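Local coordinates for probable disease resistance protein At5g66900 (Arabidopsis thaliana, PDB 7L7W) that acts as a helper immune receptor of plants, its N-terminal four-helix-bundle domain being linked to calcium-permeable, nonselective cation channels and cell death, at residues R76-R81 and N108-K113; K22-V27 and I50-T55; D29-F34 and V84-F89. The protein carries 2 engineered substitutions. All blocks are in the same frame, centred on the assembly; numbering follows the deposited sequence. Where two conformers were deposited one is given.

Contact 1: R76-R81 and N108-K113; sequences RDTIER and NKDMLK. With NI (nickel (II) ion), chain B.
Arg-81 sets out with CG anti to its carbonyl carbon (chi1 -71°), runs on nearly extended and then bends at chi3, pointing its guanidinium across to helix 97-114. Asp-110 starts the same way, CG beside its backbone N, and the two side chains cross at about a right angle. The guanidinium end grips one oxygen: Arg-81 NH1 donates to Asp-110 OD2 at 3.1 Å, and Arg-81 NH2 to the same OD2 at 3.0 Å. OD2, in the guanidinium plane, offers NH1 its anti lone pair, whereas NH2 meets it from above the carboxylate plane, the two planes being 68° apart. Arg-106 forms a further salt bridge to OD2, so positive charge from both helices converges here and probably keeps Asp-110 ionised. A long arginine spans the gap to a short aspartate at this partly exposed edge, where the axes of 76-81 and 108-113 come within 10.0 Å. Deeper in, Thr-78 lays its methyl CG2 4.1 Å from Asp-110 CB; its hydroxyl turns back to the carbonyl oxygens of Glu-74 and Leu-75, which lets a polar residue be buried. Met-111, extended beyond CG, brings its methyl CE to 4.1 Å from Ile-79 CA, and flexible thioether and branched isoleucine fill the interior. Glu-80 points away from this interface, bends at chi2 and holds nickel through OE1 at 2.2 Å and OE2 at 2.6 Å, with Asp-83 binding too. A buried apolar seam edged by an interhelical salt bridge, between segments antiparallel at 147°, is characteristic of a four-helix bundle, here that of the RPW8-type CC-R domain.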
# COMPACT_ATOMS: atom_id res chain seq x y z
N ARG A 76 14.69 -27.05 -10.00
CA ARG A 76 13.43 -26.91 -10.73
C ARG A 76 12.37 -26.24 -9.87
O ARG A 76 11.76 -25.23 -10.26
CB ARG A 76 12.97 -28.30 -11.20
CG ARG A 76 11.70 -28.35 -12.03
CD ARG A 76 12.03 -28.19 -13.51
NE ARG A 76 12.01 -29.43 -14.29
CZ ARG A 76 12.50 -29.54 -15.53
NH1 ARG A 76 13.03 -28.47 -16.11
NH2 ARG A 76 12.46 -30.69 -16.19
N ASP A 77 12.17 -26.75 -8.65
CA ASP A 77 11.06 -26.31 -7.82
C ASP A 77 11.26 -24.90 -7.27
O ASP A 77 10.29 -24.15 -7.07
CB ASP A 77 10.84 -27.30 -6.68
CG ASP A 77 10.24 -28.63 -7.18
OD1 ASP A 77 10.06 -29.56 -6.34
OD2 ASP A 77 9.98 -28.76 -8.40
N THR A 78 12.52 -24.50 -7.03
CA THR A 78 12.76 -23.15 -6.55
C THR A 78 12.59 -22.13 -7.67
O THR A 78 11.95 -21.08 -7.46
CB THR A 78 14.15 -23.05 -5.92
OG1 THR A 78 15.08 -23.75 -6.74
CG2 THR A 78 14.16 -23.78 -4.59
N ILE A 79 13.10 -22.44 -8.86
CA ILE A 79 12.88 -21.54 -10.00
C ILE A 79 11.39 -21.45 -10.31
O ILE A 79 10.89 -20.39 -10.71
CB ILE A 79 13.70 -22.01 -11.21
CG1 ILE A 79 15.19 -21.91 -10.90
CG2 ILE A 79 13.39 -21.18 -12.43
CD1 ILE A 79 16.10 -22.61 -11.94
N GLU A 80 10.63 -22.54 -10.09
CA GLU A 80 9.20 -22.49 -10.36
C GLU A 80 8.44 -21.71 -9.29
O GLU A 80 7.42 -21.07 -9.60
CB GLU A 80 8.63 -23.89 -10.50
CG GLU A 80 8.65 -24.36 -11.94
CD GLU A 80 7.80 -23.48 -12.86
OE1 GLU A 80 8.34 -22.47 -13.38
OE2 GLU A 80 6.61 -23.82 -13.08
N ARG A 81 8.92 -21.71 -8.04
CA ARG A 81 8.32 -20.81 -7.06
C ARG A 81 8.57 -19.35 -7.44
O ARG A 81 7.66 -18.51 -7.34
CB ARG A 81 8.86 -21.11 -5.67
CG ARG A 81 8.32 -22.44 -5.12
CD ARG A 81 9.26 -23.05 -4.11
NE ARG A 81 9.63 -22.08 -3.09
CZ ARG A 81 10.76 -22.12 -2.38
NH1 ARG A 81 11.64 -23.11 -2.59
NH2 ARG A 81 11.00 -21.18 -1.47
N ASN A 108 14.57 -16.09 -2.52
CA ASN A 108 15.90 -15.52 -2.63
C ASN A 108 16.90 -16.36 -1.84
O ASN A 108 17.90 -16.85 -2.39
CB ASN A 108 15.87 -14.08 -2.13
CG ASN A 108 17.11 -13.31 -2.44
OD1 ASN A 108 17.16 -12.57 -3.43
ND2 ASN A 108 18.12 -13.43 -1.59
N LYS A 109 16.61 -16.61 -0.55
CA LYS A 109 17.60 -17.30 0.26
C LYS A 109 17.88 -18.67 -0.33
O LYS A 109 19.05 -19.05 -0.50
CB LYS A 109 17.15 -17.40 1.73
CG LYS A 109 18.13 -18.21 2.62
CD LYS A 109 19.62 -18.01 2.16
CE LYS A 109 20.66 -18.89 2.85
NZ LYS A 109 21.89 -18.92 2.00
N ASP A 110 16.83 -19.38 -0.74
CA ASP A 110 17.02 -20.73 -1.27
C ASP A 110 17.94 -20.69 -2.48
O ASP A 110 18.93 -21.44 -2.54
CB ASP A 110 15.66 -21.34 -1.60
CG ASP A 110 14.82 -21.62 -0.35
OD1 ASP A 110 15.32 -21.36 0.77
OD2 ASP A 110 13.66 -22.08 -0.48
N MET A 111 17.69 -19.75 -3.40
CA MET A 111 18.51 -19.67 -4.60
C MET A 111 19.97 -19.48 -4.22
O MET A 111 20.85 -20.19 -4.71
CB MET A 111 18.02 -18.55 -5.51
CG MET A 111 16.86 -18.96 -6.40
SD MET A 111 16.15 -17.58 -7.32
CE MET A 111 14.99 -18.46 -8.38
N LEU A 112 20.22 -18.58 -3.26
CA LEU A 112 21.59 -18.32 -2.87
C LEU A 112 22.25 -19.58 -2.33
O LEU A 112 23.38 -19.91 -2.72
CB LEU A 112 21.65 -17.19 -1.86
CG LEU A 112 21.44 -15.81 -2.49
CD1 LEU A 112 21.70 -14.71 -1.49
CD2 LEU A 112 22.29 -15.63 -3.74
N LYS A 113 21.55 -20.33 -1.46
CA LYS A 113 22.19 -21.52 -0.93
C LYS A 113 22.48 -22.52 -2.04
O LYS A 113 23.53 -23.17 -2.04
CB LYS A 113 21.34 -22.18 0.16
CG LYS A 113 22.10 -23.30 0.88
CD LYS A 113 21.19 -24.44 1.33
CE LYS A 113 20.51 -25.13 0.15
NZ LYS A 113 21.13 -26.45 -0.21
NI NI B . 6.54 -21.63 -14.42

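Contact 2: K22-V27 and I50-T55; sequences KLLKVV and ILFPLT
Apolar contact carries most of this interface, and Leu-24 is at its centre. With CG anti to the backbone N (chi1 -173°), the side chain projects at helix 38-60 and sets one methyl, CD2, among three residues. Leu-24 CD2 lies 3.6 Å from Leu-51 CD2, the two leucines crossing obliquely. Leu-24 CD2 also sits 3.7 Å from Phe-52 CA and comes near CD1 at the edge of the Phe-52 ring. Thr-55 CG2 receives Leu-24 CD2 at 4.0 Å, a small side chain that leaves room for the leucine. Met-111 and Phe-114 of helix 97-114 pack on Leu-51, which belongs to the bundle interior.

The aromatic contact lies further out. Phe-52, also with CG anti to N (chi1 -176°), swings its ring toward helix 20-32, where the stem of Lys-25 crosses it obliquely: Lys-25 CB is 3.9 Å from Phe-52 CE1. Bent at chi2, the lysine carries NZ above the ring at 5.3 Å from the Phe-52 centroid, at most a weak cation-pi attraction. Lysine suits this border, pairing a greasy stem with a polar end; a bound nickel ion lies about 3 Å from the nearest atom of its side chain.

Pro-53 points away, and a kink accompanies its missing N-H. A buried leucine cluster bordered by a more exposed aromatic-lysine contact, between antiparallel segments at 159°, fits neighbouring helices of the CC-R four-helix bundle.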
# COMPACT_ATOMS: atom_id res chain seq x y z
N LYS A 22 17.00 -21.41 -19.49
CA LYS A 22 15.93 -20.78 -20.26
C LYS A 22 14.77 -20.36 -19.36
O LYS A 22 14.29 -19.21 -19.39
CB LYS A 22 15.48 -21.76 -21.35
CG LYS A 22 14.08 -21.57 -21.86
CD LYS A 22 13.63 -22.75 -22.71
CE LYS A 22 14.06 -22.59 -24.16
NZ LYS A 22 12.91 -22.71 -25.10
N LEU A 23 14.32 -21.30 -18.52
CA LEU A 23 13.28 -21.01 -17.55
C LEU A 23 13.72 -19.95 -16.53
O LEU A 23 12.88 -19.23 -16.00
CB LEU A 23 12.85 -22.30 -16.86
CG LEU A 23 11.96 -22.20 -15.63
CD1 LEU A 23 10.52 -22.13 -16.08
CD2 LEU A 23 12.17 -23.42 -14.73
N LEU A 24 15.02 -19.82 -16.28
CA LEU A 24 15.45 -18.76 -15.36
C LEU A 24 15.49 -17.40 -16.05
O LEU A 24 15.16 -16.38 -15.42
CB LEU A 24 16.81 -19.09 -14.76
CG LEU A 24 17.22 -18.10 -13.67
CD1 LEU A 24 16.15 -18.00 -12.55
CD2 LEU A 24 18.57 -18.51 -13.11
N LYS A 25 15.90 -17.35 -17.32
CA LYS A 25 15.92 -16.08 -18.02
C LYS A 25 14.51 -15.52 -18.17
O LYS A 25 14.32 -14.29 -18.11
CB LYS A 25 16.58 -16.24 -19.39
CG LYS A 25 16.81 -14.92 -20.15
CD LYS A 25 18.20 -14.33 -19.87
CE LYS A 25 18.19 -12.81 -20.00
NZ LYS A 25 19.42 -12.26 -19.38
N VAL A 26 13.52 -16.39 -18.35
CA VAL A 26 12.15 -15.90 -18.43
C VAL A 26 11.77 -15.19 -17.13
O VAL A 26 11.22 -14.08 -17.13
CB VAL A 26 11.16 -17.03 -18.74
CG1 VAL A 26 9.73 -16.54 -18.51
CG2 VAL A 26 11.34 -17.53 -20.16
N VAL A 27 12.07 -15.84 -16.00
CA VAL A 27 11.69 -15.29 -14.70
C VAL A 27 12.42 -13.98 -14.44
O VAL A 27 11.86 -13.05 -13.84
CB VAL A 27 11.94 -16.35 -13.60
CG1 VAL A 27 11.60 -15.81 -12.20
CG2 VAL A 27 11.12 -17.61 -13.88
N ILE A 50 23.10 -13.92 -10.32
CA ILE A 50 24.18 -14.75 -9.78
C ILE A 50 23.97 -16.21 -10.15
O ILE A 50 24.90 -16.92 -10.57
CB ILE A 50 24.27 -14.60 -8.25
CG1 ILE A 50 24.70 -13.19 -7.85
CG2 ILE A 50 25.19 -15.67 -7.66
CD1 ILE A 50 24.46 -12.94 -6.36
N LEU A 51 22.75 -16.71 -9.94
CA LEU A 51 22.47 -18.12 -10.18
C LEU A 51 22.48 -18.48 -11.67
O LEU A 51 22.68 -19.66 -12.00
CB LEU A 51 21.13 -18.48 -9.54
CG LEU A 51 20.42 -19.78 -9.93
CD1 LEU A 51 21.02 -20.96 -9.15
CD2 LEU A 51 18.91 -19.67 -9.70
N PHE A 52 22.29 -17.51 -12.56
CA PHE A 52 22.10 -17.80 -13.98
C PHE A 52 23.28 -18.51 -14.66
O PHE A 52 23.04 -19.44 -15.45
CB PHE A 52 21.76 -16.49 -14.71
CG PHE A 52 21.45 -16.69 -16.14
CD1 PHE A 52 20.24 -17.22 -16.53
CD2 PHE A 52 22.39 -16.38 -17.11
CE1 PHE A 52 19.95 -17.43 -17.87
CE2 PHE A 52 22.10 -16.58 -18.46
CZ PHE A 52 20.88 -17.11 -18.84
N PRO A 53 24.54 -18.12 -14.44
CA PRO A 53 25.62 -18.87 -15.10
C PRO A 53 25.73 -20.30 -14.60
O PRO A 53 26.10 -21.21 -15.35
CB PRO A 53 26.88 -18.05 -14.75
CG PRO A 53 26.37 -16.74 -14.30
CD PRO A 53 25.08 -17.03 -13.63
N LEU A 54 25.41 -20.52 -13.33
CA LEU A 54 25.40 -21.87 -12.79
C LEU A 54 24.35 -22.73 -13.49
O LEU A 54 24.59 -23.92 -13.76
CB LEU A 54 25.17 -21.82 -11.29
CG LEU A 54 25.24 -23.12 -10.53
CD1 LEU A 54 26.23 -22.95 -9.40
CD2 LEU A 54 23.87 -23.41 -9.97
N THR A 55 23.21 -22.13 -13.83
CA THR A 55 22.22 -22.84 -14.64
C THR A 55 22.75 -23.08 -16.04
O THR A 55 22.48 -24.12 -16.63
CB THR A 55 20.90 -22.06 -14.73
OG1 THR A 55 21.17 -20.70 -15.09
CG2 THR A 55 20.15 -22.12 -13.41

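Contact 3: D29-F34 and V84-F89; sequences DEAKKF and VAVRKF
Glu-30 opens the contact near the C-terminal end of helix 20-32. Glu-30 CB packs 3.5 Å from Val-86 CG1, and a bend at chi2 (-58°) turns the carboxylate toward Arg-87 at the more exposed edge. There Glu-30 OE2 forms a salt bridge with Arg-87 NH1 at 3.5 Å, while Glu-30 CG lies over a face of the guanidinium. Arg-87 leaves its backbone away from helix 20-32, and only the bends at chi2 and chi3 bring its tip round, a detour suited to a long, flexible residue. The carboxylate and guanidinium planes stand 45° apart.

Ala-31 comes next, its small side chain permitting the closest backbone approach here, Ala-31 CA to Val-86 CA at 6.1 Å. Ala-31 CB meets Val-86 CG2 at 4.0 Å, so the compact, beta-branched valine spans Glu-30 with one branch and Ala-31 with the other. These residues lie toward one end of the four-helix bundle of the RPW8-type domain, where Leu-40 of helix 38-60 also packs against Val-86 and both phenylalanines.

Lys-33 runs out extended alongside Glu-30, and Lys-33 NZ donates to Glu-30 OE1 at 2.8 Å from above the carboxylate plane. Glu-30 thus has two cationic partners in a salt-bridge network, which probably stabilises its negative charge.

Phe-34 follows in the turn beyond the helix. Its CG lies beside its backbone N and that of Phe-89 anti to N, so the side chains meet tip to tip, flat apolar rings filling the space between the segment ends. In this T-shaped stack Phe-89 CD2 stands 3.5 Å above the centre of the Phe-34 ring, the planes at 69°. Phe-89 also stacks with Phe-37, and Tyr-95 of the second subunit packs on both phenylalanines.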
# COMPACT_ATOMS: atom_id res chain seq x y z
N ASP A 29 13.47 -11.78 -16.82
CA ASP A 29 12.92 -10.73 -17.68
C ASP A 29 11.54 -10.29 -17.20
O ASP A 29 11.17 -9.13 -17.40
CB ASP A 29 12.85 -11.22 -19.12
CG ASP A 29 14.22 -11.61 -19.66
OD1 ASP A 29 15.22 -10.93 -19.32
OD2 ASP A 29 14.28 -12.61 -20.41
N GLU A 30 10.79 -11.20 -16.57
CA GLU A 30 9.50 -10.81 -16.01
C GLU A 30 9.66 -10.03 -14.71
O GLU A 30 8.90 -9.09 -14.46
CB GLU A 30 8.60 -12.03 -15.77
CG GLU A 30 8.06 -12.69 -17.03
CD GLU A 30 7.25 -11.76 -17.92
OE1 GLU A 30 6.71 -10.73 -17.43
OE2 GLU A 30 7.16 -12.07 -19.13
N ALA A 31 10.61 -10.41 -13.86
CA ALA A 31 10.78 -9.69 -12.60
C ALA A 31 11.29 -8.29 -12.83
O ALA A 31 10.89 -7.35 -12.13
CB ALA A 31 11.73 -10.44 -11.67
N LYS A 32 12.20 -8.13 -13.80
CA LYS A 32 12.82 -6.83 -14.02
C LYS A 32 11.78 -5.75 -14.32
O LYS A 32 11.98 -4.58 -13.97
CB LYS A 32 13.86 -6.94 -15.14
CG LYS A 32 15.25 -7.27 -14.65
CD LYS A 32 16.23 -7.43 -15.81
CE LYS A 32 17.64 -7.72 -15.32
NZ LYS A 32 18.54 -8.18 -16.42
N LYS A 33 10.64 -6.14 -14.91
CA LYS A 33 9.61 -5.18 -15.31
C LYS A 33 9.07 -4.36 -14.14
O LYS A 33 8.63 -3.23 -14.33
CB LYS A 33 8.46 -5.91 -16.03
CG LYS A 33 8.83 -6.52 -17.37
CD LYS A 33 7.63 -7.21 -18.03
CE LYS A 33 8.06 -8.19 -19.13
NZ LYS A 33 6.90 -9.03 -19.61
N PHE A 34 9.09 -4.91 -12.92
CA PHE A 34 8.52 -4.22 -11.75
C PHE A 34 9.58 -3.36 -11.05
O PHE A 34 9.92 -3.57 -9.88
CB PHE A 34 7.90 -5.25 -10.79
CG PHE A 34 6.84 -6.11 -11.42
CD1 PHE A 34 5.64 -5.56 -11.86
CD2 PHE A 34 7.03 -7.47 -11.57
CE1 PHE A 34 4.66 -6.36 -12.47
CE2 PHE A 34 6.05 -8.28 -12.17
CZ PHE A 34 4.87 -7.72 -12.62
N VAL A 84 6.03 -18.59 -10.30
CA VAL A 84 4.66 -18.41 -9.85
C VAL A 84 4.50 -17.09 -9.11
O VAL A 84 3.52 -16.35 -9.33
CB VAL A 84 4.25 -19.61 -8.97
CG1 VAL A 84 3.04 -19.27 -8.14
CG2 VAL A 84 4.00 -20.83 -9.84
N ALA A 85 5.45 -16.76 -8.23
CA ALA A 85 5.37 -15.53 -7.46
C ALA A 85 5.40 -14.31 -8.38
O ALA A 85 4.61 -13.37 -8.21
CB ALA A 85 6.50 -15.48 -6.44
N VAL A 86 6.30 -14.33 -9.37
CA VAL A 86 6.40 -13.20 -10.29
C VAL A 86 5.11 -13.05 -11.08
O VAL A 86 4.64 -11.93 -11.32
CB VAL A 86 7.61 -13.38 -11.21
CG1 VAL A 86 7.42 -12.61 -12.49
CG2 VAL A 86 8.88 -12.93 -10.50
N ARG A 87 4.52 -14.17 -11.51
CA ARG A 87 3.33 -14.03 -12.34
C ARG A 87 2.13 -13.59 -11.53
O ARG A 87 1.20 -13.01 -12.11
CB ARG A 87 3.05 -15.32 -13.09
CG ARG A 87 4.30 -15.84 -13.79
CD ARG A 87 4.01 -16.49 -15.11
NE ARG A 87 4.18 -15.56 -16.22
CZ ARG A 87 5.11 -15.68 -17.17
NH1 ARG A 87 5.19 -14.79 -18.14
NH2 ARG A 87 5.95 -16.70 -17.13
N LYS A 88 2.14 -13.80 -10.20
CA LYS A 88 1.00 -13.36 -9.41
C LYS A 88 1.18 -11.95 -8.85
O LYS A 88 0.22 -11.37 -8.33
CB LYS A 88 0.75 -14.32 -8.25
CG LYS A 88 1.76 -14.15 -7.13
CD LYS A 88 1.29 -14.63 -5.74
CE LYS A 88 0.68 -16.01 -5.76
NZ LYS A 88 1.17 -16.71 -4.54
N PHE A 89 2.39 -11.38 -8.91
CA PHE A 89 2.61 -10.06 -8.30
C PHE A 89 1.59 -8.99 -8.68
O PHE A 89 1.14 -8.27 -7.76
CB PHE A 89 4.01 -9.52 -8.63
CG PHE A 89 4.29 -8.20 -7.99
CD1 PHE A 89 4.28 -8.08 -6.60
CD2 PHE A 89 4.54 -7.08 -8.75
CE1 PHE A 89 4.53 -6.87 -5.99
CE2 PHE A 89 4.79 -5.85 -8.15
CZ PHE A 89 4.79 -5.75 -6.76

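All three contacts belong to one helical bundle, that of the RPW8-type domain. Contacts 1 and 2 have centres about 11 Å apart near the middle of the chain; contact 3 is about 14 Å from the centre of each, toward one end. Contacts 2 and 3 share helix 20-32, and contacts 1 and 3 share helix 70-88. Along the sequence contact 2 closes before contact 1 opens, whereas contact 3 interleaves with both. Ile-79 on Leu-23 and Met-111 on Leu-51 bring contacts 1 and 2 into touch. Together the contacts tie all four long helices into one unit, and contact 3 extends it to a neighbouring subunit.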